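Local coordinates for protein uroporphyrin-III C-methyltransferase (Thermus thermophilus, PDB 1VE2) that probably transfers methyl groups from S-adenosyl-L-methionine to uroporphyrinogen III, an early step in the biosynthesis of modified tetrapyrroles, at residues A[17-20]-A[21-24]; A[114-117]-A[118-121]. All coordinates share one frame; numbering follows the deposited sequence.

Interaction 1 (A[17-20]-A[21-24]); sequences HLTL and KALR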
ATOM      1  N   HIS A  17      -0.242  -8.502 -10.481  1.00 19.47           N
ATOM      2  CA  HIS A  17      -0.105  -7.356  -9.584  1.00 18.54           C
ATOM      3  C   HIS A  17       1.347  -6.951  -9.343  1.00 18.03           C
ATOM      4  O   HIS A  17       1.613  -6.003  -8.602  1.00 17.90           O
ATOM      5  CB  HIS A  17      -0.809  -7.629  -8.253  1.00 18.36           C
ATOM      6  CG  HIS A  17      -2.278  -7.859  -8.403  1.00 17.90           C
ATOM      7  ND1 HIS A  17      -3.133  -6.890  -8.884  1.00 17.73           N
ATOM      8  CD2 HIS A  17      -3.033  -8.965  -8.208  1.00 19.94           C
ATOM      9  CE1 HIS A  17      -4.350  -7.391  -8.983  1.00 19.47           C
ATOM     10  NE2 HIS A  17      -4.316  -8.649  -8.581  1.00 21.66           N
ATOM     11  N   LEU A  18       2.285  -7.675  -9.953  1.00 17.62           N
ATOM     12  CA  LEU A  18       3.699  -7.327  -9.841  1.00 18.14           C
ATOM     13  C   LEU A  18       3.866  -6.001 -10.575  1.00 18.72           C
ATOM     14  O   LEU A  18       3.132  -5.736 -11.514  1.00 19.58           O
ATOM     15  CB  LEU A  18       4.580  -8.357 -10.555  1.00 19.24           C
ATOM     16  CG  LEU A  18       4.950  -9.654  -9.852  1.00 19.17           C
ATOM     17  CD1 LEU A  18       5.709 -10.574 -10.811  1.00 17.73           C
ATOM     18  CD2 LEU A  18       5.801  -9.317  -8.631  1.00 16.76           C
ATOM     19  N   THR A  19       4.818  -5.174 -10.160  1.00 17.75           N
ATOM     20  CA  THR A  19       5.051  -3.915 -10.865  1.00 18.19           C
ATOM     21  C   THR A  19       6.002  -4.224 -12.012  1.00 18.75           C
ATOM     22  O   THR A  19       6.616  -5.286 -12.039  1.00 17.62           O
ATOM     23  CB  THR A  19       5.714  -2.857  -9.976  1.00 17.15           C
ATOM     24  OG1 THR A  19       7.021  -3.307  -9.579  1.00 17.46           O
ATOM     25  CG2 THR A  19       4.855  -2.593  -8.747  1.00 16.28           C
ATOM     26  N   LEU A  20       6.138  -3.294 -12.948  1.00 17.50           N
ATOM     27  CA  LEU A  20       7.013  -3.520 -14.094  1.00 18.92           C
ATOM     28  C   LEU A  20       8.477  -3.674 -13.683  1.00 17.38           C
ATOM     29  O   LEU A  20       9.207  -4.471 -14.277  1.00 18.16           O
ATOM     30  CB  LEU A  20       6.859  -2.375 -15.107  1.00 19.58           C
ATOM     31  CG  LEU A  20       5.433  -2.105 -15.614  1.00 22.95           C
ATOM     32  CD1 LEU A  20       5.493  -1.167 -16.817  1.00 21.74           C
ATOM     33  CD2 LEU A  20       4.749  -3.411 -16.011  1.00 23.36           C
ATOM     34  N   LYS A  21       8.904  -2.912 -12.677  1.00 16.62           N
ATOM     35  CA  LYS A  21      10.283  -2.992 -12.198  1.00 16.30           C
ATOM     36  C   LYS A  21      10.511  -4.354 -11.559  1.00 17.40           C
ATOM     37  O   LYS A  21      11.542  -4.999 -11.777  1.00 16.79           O
ATOM     38  CB  LYS A  21      10.570  -1.892 -11.164  1.00 16.94           C
ATOM     39  CG  LYS A  21      12.035  -1.835 -10.742  1.00 17.05           C
ATOM     40  CD  LYS A  21      12.340  -0.592  -9.938  1.00 18.82           C
ATOM     41  CE  LYS A  21      13.804  -0.556  -9.529  1.00 20.69           C
ATOM     42  NZ  LYS A  21      14.150   0.680  -8.756  1.00 22.06           N
ATOM     43  N   ALA A  22       9.546  -4.790 -10.756  1.00 16.45           N
ATOM     44  CA  ALA A  22       9.673  -6.086 -10.098  1.00 15.89           C
ATOM     45  C   ALA A  22       9.870  -7.176 -11.160  1.00 18.89           C
ATOM     46  O   ALA A  22      10.697  -8.075 -10.995  1.00 18.82           O
ATOM     47  CB  ALA A  22       8.432  -6.363  -9.255  1.00 15.39           C
ATOM     48  N   LEU A  23       9.116  -7.086 -12.250  1.00 18.09           N
ATOM     49  CA  LEU A  23       9.232  -8.056 -13.334  1.00 21.35           C
ATOM     50  C   LEU A  23      10.649  -8.056 -13.897  1.00 20.73           C
ATOM     51  O   LEU A  23      11.247  -9.108 -14.083  1.00 22.89           O
ATOM     52  CB  LEU A  23       8.252  -7.721 -14.462  1.00 23.11           C
ATOM     53  CG  LEU A  23       6.758  -7.874 -14.193  1.00 27.25           C
ATOM     54  CD1 LEU A  23       5.972  -7.307 -15.374  1.00 29.11           C
ATOM     55  CD2 LEU A  23       6.427  -9.344 -13.992  1.00 29.51           C
ATOM     56  N   ARG A  24      11.187  -6.871 -14.168  1.00 22.97           N
ATOM     57  CA  ARG A  24      12.531  -6.794 -14.724  1.00 24.23           C
ATOM     58  C   ARG A  24      13.547  -7.413 -13.786  1.00 24.17           C
ATOM     59  O   ARG A  24      14.400  -8.189 -14.215  1.00 23.15           O
ATOM     60  CB  ARG A  24      12.937  -5.344 -15.018  1.00 27.28           C
ATOM     61  CG  ARG A  24      14.369  -5.234 -15.566  1.00 33.34           C
ATOM     62  CD  ARG A  24      14.778  -3.794 -15.878  1.00 38.09           C
ATOM     63  NE  ARG A  24      14.940  -2.969 -14.679  1.00 41.95           N
ATOM     64  CZ  ARG A  24      15.921  -3.116 -13.788  1.00 42.96           C
ATOM     65  NH1 ARG A  24      16.838  -4.061 -13.952  1.00 43.01           N
ATOM     66  NH2 ARG A  24      15.990  -2.312 -12.736  1.00 42.73           N
TER
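Thr19 and Ala22 meet because chi1 of 64° sets OG1 of Thr19 between its own backbone N and carbonyl carbon, facing the first turn of helix 20-28. This is an N-cap: Ala22 N donates to Thr19 OG1 at 3.2 Å with an N-H...O angle of 160°, and Ala22 CB lies 3.4 Å from the same oxygen. Regular helical bonds follow, Leu23 N to Thr19 O and Arg24 N to Leu20 O, both 3.1 Å. Leu18, just ahead of the cap, folds back over the turn with its two methyls divided: CD2 rests on Ala22 CB at 4.0 Å, while CD1 presses on Leu23 CD2. The other branch of Leu23, CD1, reaches Leu20 CD2 at 4.1 Å. Replacing Leu23 by an alanine would probably cost Leu18 CD1 and Leu20 CD2 their contacts with the Leu23 methyls and open a gap beside Leu45 of the same chain and Leu20 of the second subunit. On another side of the helix, the extended chain of Lys21 carries NZ to a salt bridge with Glu110 of strand 109-112. Of the apolar side-chain pairs, Leu18 CD1 and Leu23 CD2 are the closest, 3.5 Å apart and tighter than usual van der Waals contact.

Interaction 2 (A[114-117]-A[118-121]); sequences GVTS and AVGA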
ATOM      1  N   GLY A 114       5.808  -3.095  -3.756  1.00 13.69           N
ATOM      2  CA  GLY A 114       4.828  -4.055  -4.219  1.00 14.44           C
ATOM      3  C   GLY A 114       3.463  -3.696  -3.656  1.00 13.52           C
ATOM      4  O   GLY A 114       3.371  -2.963  -2.677  1.00 14.50           O
ATOM      5  N   VAL A 115       2.396  -4.165  -4.293  1.00 14.32           N
ATOM      6  CA  VAL A 115       1.043  -3.913  -3.795  1.00 16.47           C
ATOM      7  C   VAL A 115       0.967  -4.687  -2.471  1.00 18.78           C
ATOM      8  O   VAL A 115       1.196  -5.894  -2.442  1.00 20.03           O
ATOM      9  CB  VAL A 115      -0.011  -4.448  -4.804  1.00 18.76           C
ATOM     10  CG1 VAL A 115      -1.390  -4.411  -4.197  1.00 21.44           C
ATOM     11  CG2 VAL A 115       0.017  -3.583  -6.082  1.00 18.33           C
ATOM     12  N   THR A 116       0.653  -3.992  -1.380  1.00 18.69           N
ATOM     13  CA  THR A 116       0.623  -4.617  -0.056  1.00 18.39           C
ATOM     14  C   THR A 116      -0.392  -5.719   0.183  1.00 19.75           C
ATOM     15  O   THR A 116      -1.457  -5.764  -0.440  1.00 20.76           O
ATOM     16  CB  THR A 116       0.440  -3.568   1.054  1.00 16.91           C
ATOM     17  OG1 THR A 116      -0.831  -2.920   0.894  1.00 16.69           O
ATOM     18  CG2 THR A 116       1.557  -2.542   0.990  1.00 15.39           C
ATOM     19  N   SER A 117      -0.024  -6.597   1.114  1.00 21.13           N
ATOM     20  CA  SER A 117      -0.816  -7.755   1.525  1.00 25.54           C
ATOM     21  C   SER A 117      -2.126  -7.352   2.165  1.00 27.38           C
ATOM     22  O   SER A 117      -3.081  -8.124   2.158  1.00 29.39           O
ATOM     23  CB  SER A 117      -0.027  -8.604   2.534  1.00 25.78           C
ATOM     24  OG  SER A 117       1.186  -9.094   1.983  1.00 29.04           O
ATOM     25  N   ALA A 118      -2.158  -6.150   2.738  1.00 26.04           N
ATOM     26  CA  ALA A 118      -3.357  -5.647   3.388  1.00 27.27           C
ATOM     27  C   ALA A 118      -4.124  -4.770   2.410  1.00 27.29           C
ATOM     28  O   ALA A 118      -4.973  -5.258   1.665  1.00 26.45           O
ATOM     29  CB  ALA A 118      -2.982  -4.847   4.640  1.00 27.10           C
ATOM     30  N   VAL A 119      -3.793  -3.481   2.401  1.00 24.54           N
ATOM     31  CA  VAL A 119      -4.428  -2.499   1.531  1.00 25.33           C
ATOM     32  C   VAL A 119      -4.594  -2.922   0.072  1.00 25.40           C
ATOM     33  O   VAL A 119      -5.641  -2.701  -0.535  1.00 24.50           O
ATOM     34  CB  VAL A 119      -3.646  -1.161   1.576  1.00 27.50           C
ATOM     35  CG1 VAL A 119      -4.247  -0.162   0.604  1.00 28.09           C
ATOM     36  CG2 VAL A 119      -3.664  -0.599   2.998  1.00 27.86           C
ATOM     37  N   GLY A 120      -3.554  -3.521  -0.495  1.00 26.23           N
ATOM     38  CA  GLY A 120      -3.621  -3.946  -1.878  1.00 24.75           C
ATOM     39  C   GLY A 120      -4.678  -5.004  -2.127  1.00 24.17           C
ATOM     40  O   GLY A 120      -5.411  -4.932  -3.114  1.00 23.34           O
ATOM     41  N   ALA A 121      -4.762  -5.992  -1.239  1.00 23.93           N
ATOM     42  CA  ALA A 121      -5.744  -7.062  -1.388  1.00 22.42           C
ATOM     43  C   ALA A 121      -7.159  -6.508  -1.303  1.00 21.86           C
ATOM     44  O   ALA A 121      -8.024  -6.857  -2.107  1.00 20.22           O
ATOM     45  CB  ALA A 121      -5.535  -8.130  -0.313  1.00 22.67           C
TER
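Val115 CG1 lies 3.3 Å from Gly120 CA, closer than ordinary van der Waals contact, and marks the tight side of this turn. The branch gets there because chi1 of 170° holds CG1 anti to the backbone N and beside the carbonyl carbon. Gly120 has no CB, and one placed there would probably clash with Val115 CG1 and Thr116 O as they stand. Next to this pair, Thr116 OG1 accepts from Gly120 N at 3.1 Å with an N-H...O angle of 150°, and Val119 CB packs on the same hydroxyl oxygen at 3.4 Å. Thr116 O also takes a weak bond from Ala121 N, 3.4 Å long and bent to 128°. The Ser117 side is looser. The bond from its CA to CB points away from the helix, although CB still touches Ala118 N, and its backbone O meets Ala121 CB at 3.5 Å. Thr116 and Ser117 are partly exposed, whereas Val115 and residues 118-121 are buried, Ala118 against Val157 and Leu159 of strand 155-159. Across the dimer, Thr116 packs on Val119 of the second subunit. The segment leaves parallel strand 109-112 through a Gly-Val-Thr-Ser loop and enters helix 119-124, joining the two alpha/beta halves of the tetrapyrrole methylase fold, with a threonine hydroxyl bonded to the first turn of the helix.

Both contacts are helix starts in which a threonine hydroxyl takes a backbone N-H, but they sit differently in the fold. Interaction 1, whose centre lies about 16 Å from the centre of the chain, is partly buried and lays helix 20-28 against the parallel sheet; leucine branches supply its packing. Interaction 2, whose centre lies about 6 Å from the centre of the chain, is more deeply buried and links that sheet to the mixed one, with a glycine that lets a valine methyl come close to the helix backbone. In 17-24 the hydroxyl bond is backed by regular helical bonds, in 114-121 by a weak one. The two touch where Val115 CG2 lies 3.8 Å from His17 O, and both also meet the second subunit.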